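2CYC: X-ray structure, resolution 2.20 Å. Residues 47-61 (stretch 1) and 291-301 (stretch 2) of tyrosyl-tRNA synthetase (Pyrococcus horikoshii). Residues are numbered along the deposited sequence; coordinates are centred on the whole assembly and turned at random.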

# COMPACT_ATOMS: atom_id res chain seq x y z
N HIS A 47 -15.37 23.18 11.14
CA HIS A 47 -15.43 24.61 10.81
C HIS A 47 -16.43 24.80 9.68
O HIS A 47 -16.87 23.82 9.08
CB HIS A 47 -14.04 25.15 10.45
CG HIS A 47 -13.44 24.54 9.22
ND1 HIS A 47 -13.87 24.85 7.95
CD2 HIS A 47 -12.41 23.67 9.07
CE1 HIS A 47 -13.14 24.20 7.06
NE2 HIS A 47 -12.24 23.48 7.71
N LEU A 48 -16.81 26.04 9.38
CA LEU A 48 -17.82 26.32 8.35
C LEU A 48 -17.56 25.76 6.96
O LEU A 48 -18.50 25.40 6.24
CB LEU A 48 -18.09 27.83 8.25
CG LEU A 48 -18.42 28.53 9.57
CD1 LEU A 48 -18.90 29.96 9.29
CD2 LEU A 48 -19.49 27.75 10.30
N GLY A 49 -16.29 25.71 6.56
CA GLY A 49 -15.98 25.17 5.25
C GLY A 49 -16.39 23.72 5.16
O GLY A 49 -17.03 23.29 4.20
N THR A 50 -16.04 22.95 6.19
CA THR A 50 -16.35 21.52 6.23
C THR A 50 -17.85 21.25 6.30
O THR A 50 -18.40 20.48 5.51
CB THR A 50 -15.66 20.88 7.44
OG1 THR A 50 -14.28 21.25 7.44
CG2 THR A 50 -15.76 19.36 7.39
N GLY A 51 -18.52 21.88 7.26
CA GLY A 51 -19.94 21.65 7.41
C GLY A 51 -20.84 22.34 6.39
O GLY A 51 -21.62 21.67 5.71
N LEU A 52 -20.73 23.66 6.29
CA LEU A 52 -21.59 24.43 5.39
C LEU A 52 -21.41 24.20 3.89
O LEU A 52 -22.39 24.01 3.18
CB LEU A 52 -21.48 25.93 5.70
CG LEU A 52 -21.69 26.28 7.18
CD1 LEU A 52 -21.99 27.76 7.29
CD2 LEU A 52 -22.84 25.45 7.77
N MET A 53 -20.18 24.22 3.41
CA MET A 53 -19.96 24.03 1.98
C MET A 53 -20.30 22.60 1.56
O MET A 53 -20.99 22.40 0.56
CB MET A 53 -18.52 24.39 1.62
CG MET A 53 -18.16 25.83 1.99
SD MET A 53 -19.09 27.09 1.05
CE MET A 53 -20.45 27.43 2.16
N ALA A 54 -19.84 21.61 2.31
CA ALA A 54 -20.17 20.22 1.98
C ALA A 54 -21.68 20.02 2.15
O ALA A 54 -22.32 19.37 1.34
CB ALA A 54 -19.41 19.27 2.90
N GLY A 55 -22.22 20.59 3.22
CA GLY A 55 -23.64 20.46 3.49
C GLY A 55 -24.48 21.05 2.38
O GLY A 55 -25.48 20.46 1.98
N ALA A 56 -24.08 22.23 1.90
CA ALA A 56 -24.80 22.88 0.81
C ALA A 56 -24.82 21.97 -0.43
O ALA A 56 -25.86 21.79 -1.05
CB ALA A 56 -24.16 24.21 0.48
N LYS A 57 -23.67 21.40 -0.80
CA LYS A 57 -23.65 20.54 -1.98
C LYS A 57 -24.46 19.26 -1.78
O LYS A 57 -25.15 18.80 -2.69
CB LYS A 57 -22.21 20.18 -2.39
CG LYS A 57 -21.40 21.35 -2.95
CD LYS A 57 -22.24 22.26 -3.87
CE LYS A 57 -22.80 21.51 -5.08
NZ LYS A 57 -23.78 22.34 -5.84
N ILE A 58 -24.37 18.68 -0.58
CA ILE A 58 -25.12 17.47 -0.30
C ILE A 58 -26.61 17.79 -0.52
O ILE A 58 -27.33 17.00 -1.14
CB ILE A 58 -24.84 16.97 1.13
CG1 ILE A 58 -23.47 16.26 1.15
CG2 ILE A 58 -25.94 16.04 1.58
CD1 ILE A 58 -22.93 16.01 2.57
N ALA A 59 -27.05 18.95 -0.05
CA ALA A 59 -28.44 19.36 -0.22
C ALA A 59 -28.76 19.48 -1.71
O ALA A 59 -29.81 19.01 -2.16
CB ALA A 59 -28.70 20.71 0.48
N ASP A 60 -27.87 20.12 -2.47
CA ASP A 60 -28.09 20.27 -3.91
C ASP A 60 -28.19 18.92 -4.60
O ASP A 60 -29.07 18.70 -5.44
CB ASP A 60 -26.96 21.06 -4.57
CG ASP A 60 -26.88 22.50 -4.10
OD1 ASP A 60 -27.91 23.05 -3.65
OD2 ASP A 60 -25.79 23.09 -4.20
N PHE A 61 -27.27 18.02 -4.26
CA PHE A 61 -27.23 16.71 -4.88
C PHE A 61 -28.53 15.93 -4.63
O PHE A 61 -29.07 15.32 -5.56
CB PHE A 61 -26.01 15.89 -4.40
CG PHE A 61 -24.67 16.52 -4.76
CD1 PHE A 61 -24.51 17.25 -5.94
CD2 PHE A 61 -23.56 16.37 -3.92
CE1 PHE A 61 -23.27 17.81 -6.29
CE2 PHE A 61 -22.31 16.93 -4.25
CZ PHE A 61 -22.16 17.65 -5.44
N ASP A 291 -15.30 36.66 1.05
CA ASP A 291 -15.26 35.27 0.61
C ASP A 291 -16.45 34.53 1.24
O ASP A 291 -17.17 33.80 0.56
CB ASP A 291 -13.93 34.64 1.05
CG ASP A 291 -13.73 33.23 0.49
OD1 ASP A 291 -13.57 32.28 1.29
OD2 ASP A 291 -13.71 33.06 -0.74
N TRP A 292 -16.66 34.74 2.53
CA TRP A 292 -17.76 34.11 3.26
C TRP A 292 -19.11 34.69 2.82
O TRP A 292 -20.11 33.96 2.73
CB TRP A 292 -17.57 34.32 4.77
CG TRP A 292 -16.45 33.49 5.37
CD1 TRP A 292 -15.34 33.01 4.71
CD2 TRP A 292 -16.29 33.11 6.75
NE1 TRP A 292 -14.52 32.35 5.59
CE2 TRP A 292 -15.07 32.39 6.85
CE3 TRP A 292 -17.06 33.29 7.90
CZ2 TRP A 292 -14.61 31.86 8.06
CZ3 TRP A 292 -16.60 32.77 9.12
CH2 TRP A 292 -15.38 32.06 9.18
N VAL A 293 -19.14 35.99 2.54
CA VAL A 293 -20.37 36.63 2.09
C VAL A 293 -20.79 36.03 0.74
O VAL A 293 -21.95 35.71 0.53
CB VAL A 293 -20.19 38.17 1.90
CG1 VAL A 293 -21.39 38.75 1.16
CG2 VAL A 293 -20.04 38.86 3.25
N GLU A 294 -19.84 35.86 -0.16
CA GLU A 294 -20.16 35.32 -1.47
C GLU A 294 -20.62 33.87 -1.45
O GLU A 294 -21.64 33.55 -2.06
CB GLU A 294 -18.95 35.42 -2.41
CG GLU A 294 -19.30 34.91 -3.81
CD GLU A 294 -18.16 35.07 -4.80
OE1 GLU A 294 -18.39 34.83 -6.00
OE2 GLU A 294 -17.04 35.42 -4.37
N TYR A 295 -19.89 33.01 -0.75
CA TYR A 295 -20.23 31.59 -0.72
C TYR A 295 -21.23 31.09 0.32
O TYR A 295 -21.79 30.01 0.16
CB TYR A 295 -18.93 30.78 -0.63
CG TYR A 295 -18.15 30.87 -1.91
CD1 TYR A 295 -18.44 30.03 -2.98
CD2 TYR A 295 -17.17 31.85 -2.09
CE1 TYR A 295 -17.77 30.15 -4.20
CE2 TYR A 295 -16.49 31.99 -3.30
CZ TYR A 295 -16.79 31.13 -4.35
OH TYR A 295 -16.13 31.26 -5.55
N ILE A 296 -21.46 31.86 1.37
CA ILE A 296 -22.43 31.45 2.38
C ILE A 296 -23.71 32.27 2.22
O ILE A 296 -24.76 31.75 1.81
CB ILE A 296 -21.88 31.63 3.83
CG1 ILE A 296 -20.63 30.74 4.02
CG2 ILE A 296 -22.94 31.24 4.85
CD1 ILE A 296 -20.05 30.77 5.43
N ILE A 297 -23.62 33.57 2.49
CA ILE A 297 -24.78 34.45 2.41
C ILE A 297 -25.46 34.51 1.03
O ILE A 297 -26.69 34.50 0.95
CB ILE A 297 -24.40 35.87 2.90
CG1 ILE A 297 -23.90 35.78 4.35
CG2 ILE A 297 -25.60 36.81 2.79
CD1 ILE A 297 -23.40 37.08 4.96
N PHE A 298 -24.68 34.58 -0.04
CA PHE A 298 -25.26 34.61 -1.38
C PHE A 298 -25.09 33.27 -2.08
O PHE A 298 -24.87 33.22 -3.30
CB PHE A 298 -24.64 35.73 -2.24
CG PHE A 298 -25.01 37.10 -1.78
CD1 PHE A 298 -24.23 37.78 -0.85
CD2 PHE A 298 -26.21 37.68 -2.20
CE1 PHE A 298 -24.64 39.00 -0.33
CE2 PHE A 298 -26.63 38.90 -1.69
CZ PHE A 298 -25.84 39.56 -0.75
N ARG A 299 -25.16 32.20 -1.31
CA ARG A 299 -25.03 30.86 -1.87
C ARG A 299 -26.10 30.74 -2.94
O ARG A 299 -25.85 30.24 -4.03
CB ARG A 299 -25.26 29.80 -0.80
CG ARG A 299 -25.17 28.40 -1.35
CD ARG A 299 -25.19 27.42 -0.23
NE ARG A 299 -26.49 27.35 0.42
CZ ARG A 299 -27.45 26.50 0.07
NH1 ARG A 299 -27.26 25.66 -0.94
NH2 ARG A 299 -28.59 26.48 0.75
N GLU A 300 -27.30 31.21 -2.62
CA GLU A 300 -28.40 31.18 -3.56
C GLU A 300 -28.92 32.60 -3.74
O GLU A 300 -29.41 33.22 -2.80
CB GLU A 300 -29.53 30.29 -3.04
CG GLU A 300 -29.10 28.85 -2.78
CD GLU A 300 -30.27 27.93 -2.52
OE1 GLU A 300 -30.05 26.71 -2.32
OE2 GLU A 300 -31.42 28.42 -2.51
N GLU A 301 -28.77 33.13 -4.95
CA GLU A 301 -29.25 34.47 -5.23
C GLU A 301 -30.15 34.47 -6.47
O GLU A 301 -30.06 33.57 -7.31
CB GLU A 301 -28.06 35.44 -5.39
CG GLU A 301 -26.93 34.97 -6.28
CD GLU A 301 -25.68 35.83 -6.15
OE1 GLU A 301 -25.77 37.06 -6.34
OE2 GLU A 301 -24.59 35.28 -5.85
O HOH W 1 -25.42 25.39 -2.95

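This is a small, mostly apolar side-by-side contact between two helices far apart in sequence, closed at one end by a charged, water-bridged cluster, with no direct hydrogen bond between the stretches. The axes of helix 48-61 and helix 291-297 run in broadly the same direction, 34° apart, and come no closer than 10.8 Å. At that spacing the helices meet through their side chains rather than backbone to backbone. I296 does much of the work: its CA-to-CB bond points sideways, yet its m, t rotamer carries CD1 to 4.0 Å from L52 CD1 and 4.1 Å from L48 CD1. L48 also meets the indole of W292, CD1 to CZ3 at 3.6 Å, approaching the ring obliquely. M53 likewise starts sideways and bends inward, placing CE 3.8 Å from I296 CG1 and 3.5 Å from Y295 O; Y295 contributes its CB, 4.1 Å from M53 SD, while the end of its side chain leads away.

Past the end of the second helix the chemistry changes. The CA-to-CB bond of R299 points toward the first helix, and its CD passes 3.4 Å from A56 CB. Its guanidinium then reaches D60, whose OD1 lies near the guanidinium plane, but the salt bridge is long, 3.8 Å from D60 OD1 to R299 NH1. Water 1 makes the tighter link, donating to D60 OD2 at 2.6 Å and accepting from R299 NH1 at 2.7 Å. D60 is also held within its own helix by a salt bridge from K57 NZ to D60 OD2, 2.7 Å. E300 OE1 sits 4.4 Å from D60 OD1, a like-charge approach beside the positive charge of R299, whose NH1 is 3.3 Å from E300 OE1. The rule to read here is that long side chains span the gap, a small residue lies where the arginine passes, and a water completes a loose ion pair.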